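Local coordinates for protein 2-aminomuconate 6-semialdehyde dehydrogenase (Burkholderia cenocepacia, PDB 4U3W) that probably oxidises 2-aminomuconate 6-semialdehyde to 2-aminomuconate with a nicotinamide cofactor, as a member of the aldehyde dehydrogenase family, at residues F39-P44 and V107-R112. Numbering follows the deposited sequence.
Sequences FPNLSP and VADTGR. With MG (magnesium ion), chain C.
With CG anti to its backbone N (chi1 177°), N41 reaches from the strand toward the helix end, while D109 folds its CG beside its own backbone N (chi1 -81°), so that its carboxylate swings back to meet the amide although its CB points away. N41 ND2 donates a nearly straight hydrogen bond (170°) to D109 OD1 at 3.1 Å. The donor lies above the carboxylate plane, whereas the acceptor sits close to the amide plane; the two flat groups stand almost perpendicular. D109 OD1 also bonds S203 OG, so one buried oxygen is gripped by two side chains. The other end of the N41 amide faces the metal: OD1 accepts from water 1 at 2.6 Å, and that water is a magnesium ligand, which makes N41 a second-shell residue between ion and carboxylate. L42 O binds magnesium directly at 2.5 Å, and L42 N donates to metal-bound water 2; E200 completes the protein part of the site. Beyond S43, the ring of P44 lies against the last backbone groups of the helix, CD 3.5 Å from D109 O and CG 3.7 Å from T110 C. Water 3 bridges S43 OG and A108 O, and S43 OG also bonds V45 N. G111, with positive phi, ends the helix, and T110 OG1, bonded to E106 O as well, accepts from R112 N in an ST turn. R112 then extends to a salt bridge with D121 on helix 114-138. The contact thus sets the end of strand 38-42 and the turn after it on the C-terminal end of helix 99-110, whose V107 packs against helix 114-138; the strand, paired with strand 49-54, is an outermost one, within this chain, of a four-stranded sheet.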
loop_
_atom_site.group_PDB
_atom_site.type_symbol
_atom_site.label_atom_id
_atom_site.label_comp_id
_atom_site.label_asym_id
_atom_site.label_seq_id
_atom_site.Cartn_x
_atom_site.Cartn_y
_atom_site.Cartn_z
ATOM N N PHE A 39 0.993 -10.575 -48.208
ATOM C CA PHE A 39 2.066 -9.614 -48.547
ATOM C C PHE A 39 3.412 -10.267 -48.156
ATOM O O PHE A 39 3.443 -11.136 -47.293
ATOM C CB PHE A 39 1.876 -8.260 -47.836
ATOM C CG PHE A 39 1.901 -8.335 -46.324
ATOM C CD1 PHE A 39 3.090 -8.161 -45.594
ATOM C CD2 PHE A 39 0.729 -8.543 -45.619
ATOM C CE1 PHE A 39 3.083 -8.220 -44.211
ATOM C CE2 PHE A 39 0.705 -8.584 -44.256
ATOM C CZ PHE A 39 1.903 -8.403 -43.513
ATOM N N PRO A 40 4.522 -9.879 -48.815
ATOM C CA PRO A 40 5.774 -10.595 -48.518
ATOM C C PRO A 40 6.456 -10.089 -47.224
ATOM O O PRO A 40 6.349 -8.916 -46.829
ATOM C CB PRO A 40 6.683 -10.295 -49.742
ATOM C CG PRO A 40 5.855 -9.666 -50.743
ATOM C CD PRO A 40 4.641 -9.061 -50.034
ATOM N N ASN A 41 7.093 -11.017 -46.524
ATOM C CA ASN A 41 7.973 -10.677 -45.364
ATOM C C ASN A 41 9.411 -10.718 -45.906
ATOM O O ASN A 41 9.830 -11.735 -46.413
ATOM C CB ASN A 41 7.782 -11.656 -44.203
ATOM C CG ASN A 41 8.741 -11.373 -43.002
ATOM O OD1 ASN A 41 9.182 -10.247 -42.796
ATOM N ND2 ASN A 41 9.002 -12.398 -42.196
ATOM N N LEU A 42 10.107 -9.594 -45.891
ATOM C CA LEU A 42 11.455 -9.499 -46.499
ATOM C C LEU A 42 12.528 -9.296 -45.451
ATOM O O LEU A 42 12.304 -8.606 -44.449
ATOM C CB LEU A 42 11.535 -8.351 -47.504
ATOM C CG LEU A 42 10.494 -8.353 -48.607
ATOM C CD1 LEU A 42 10.633 -7.062 -49.422
ATOM C CD2 LEU A 42 10.651 -9.598 -49.470
ATOM N N SER A 43 13.691 -9.919 -45.662
ATOM C CA SER A 43 14.829 -9.769 -44.741
ATOM C C SER A 43 15.457 -8.366 -44.769
ATOM O O SER A 43 15.742 -7.831 -45.815
ATOM C CB SER A 43 15.926 -10.788 -45.094
ATOM O OG SER A 43 17.109 -10.448 -44.388
ATOM N N PRO A 44 15.763 -7.794 -43.617
ATOM C CA PRO A 44 16.451 -6.507 -43.653
ATOM C C PRO A 44 17.978 -6.690 -43.824
ATOM O O PRO A 44 18.709 -5.739 -43.939
ATOM C CB PRO A 44 16.118 -5.919 -42.293
ATOM C CG PRO A 44 16.055 -7.135 -41.404
ATOM C CD PRO A 44 15.415 -8.206 -42.251
ATOM N N VAL A 107 15.652 -13.036 -35.050
ATOM C CA VAL A 107 16.816 -12.667 -35.863
ATOM C C VAL A 107 16.462 -12.523 -37.362
ATOM O O VAL A 107 16.902 -11.564 -38.042
ATOM C CB VAL A 107 17.951 -13.721 -35.697
ATOM C CG1 VAL A 107 19.053 -13.459 -36.663
ATOM C CG2 VAL A 107 18.483 -13.695 -34.219
ATOM N N ALA A 108 15.672 -13.456 -37.881
ATOM C CA ALA A 108 15.352 -13.412 -39.326
ATOM C C ALA A 108 14.564 -12.145 -39.681
ATOM O O ALA A 108 14.860 -11.497 -40.694
ATOM C CB ALA A 108 14.573 -14.663 -39.739
ATOM N N ASP A 109 13.578 -11.780 -38.836
ATOM C CA ASP A 109 12.759 -10.580 -39.029
ATOM C C ASP A 109 13.512 -9.262 -38.833
ATOM O O ASP A 109 13.259 -8.290 -39.551
ATOM C CB ASP A 109 11.569 -10.592 -38.059
ATOM C CG ASP A 109 10.412 -11.467 -38.535
ATOM O OD1 ASP A 109 10.539 -12.201 -39.552
ATOM O OD2 ASP A 109 9.393 -11.473 -37.803
ATOM N N THR A 110 14.397 -9.203 -37.845
ATOM C CA THR A 110 15.006 -7.924 -37.476
ATOM C C THR A 110 16.489 -7.749 -37.808
ATOM O O THR A 110 16.957 -6.631 -37.814
ATOM C CB THR A 110 14.901 -7.664 -35.985
ATOM O OG1 THR A 110 15.721 -8.623 -35.286
ATOM C CG2 THR A 110 13.399 -7.769 -35.564
ATOM N N GLY A 111 17.215 -8.822 -38.090
ATOM C CA GLY A 111 18.654 -8.720 -38.347
ATOM C C GLY A 111 19.469 -8.576 -37.070
ATOM O O GLY A 111 20.662 -8.348 -37.123
ATOM N N ARG A 112 18.821 -8.713 -35.910
ATOM C CA ARG A 112 19.475 -8.404 -34.629
ATOM C C ARG A 112 20.587 -9.416 -34.349
ATOM O O ARG A 112 20.403 -10.586 -34.620
ATOM C CB ARG A 112 18.453 -8.443 -33.482
ATOM C CG ARG A 112 18.978 -7.807 -32.163
ATOM C CD ARG A 112 17.843 -7.229 -31.295
ATOM N NE ARG A 112 18.295 -6.939 -29.927
ATOM C CZ ARG A 112 19.087 -5.920 -29.603
ATOM N NH1 ARG A 112 19.484 -5.083 -30.540
ATOM N NH2 ARG A 112 19.469 -5.719 -28.354
HETATM MG MG MG C . 11.052 -6.556 -43.709
HETATM O O HOH W 1 10.620 -8.155 -42.278
HETATM O O HOH W 2 9.207 -7.235 -44.477
HETATM O O HOH W 3 16.813 -11.871 -42.158
HETATM O O HOH W 4 10.065 -5.110 -45.618
HETATM O O HOH W 5 12.934 -5.233 -44.364
#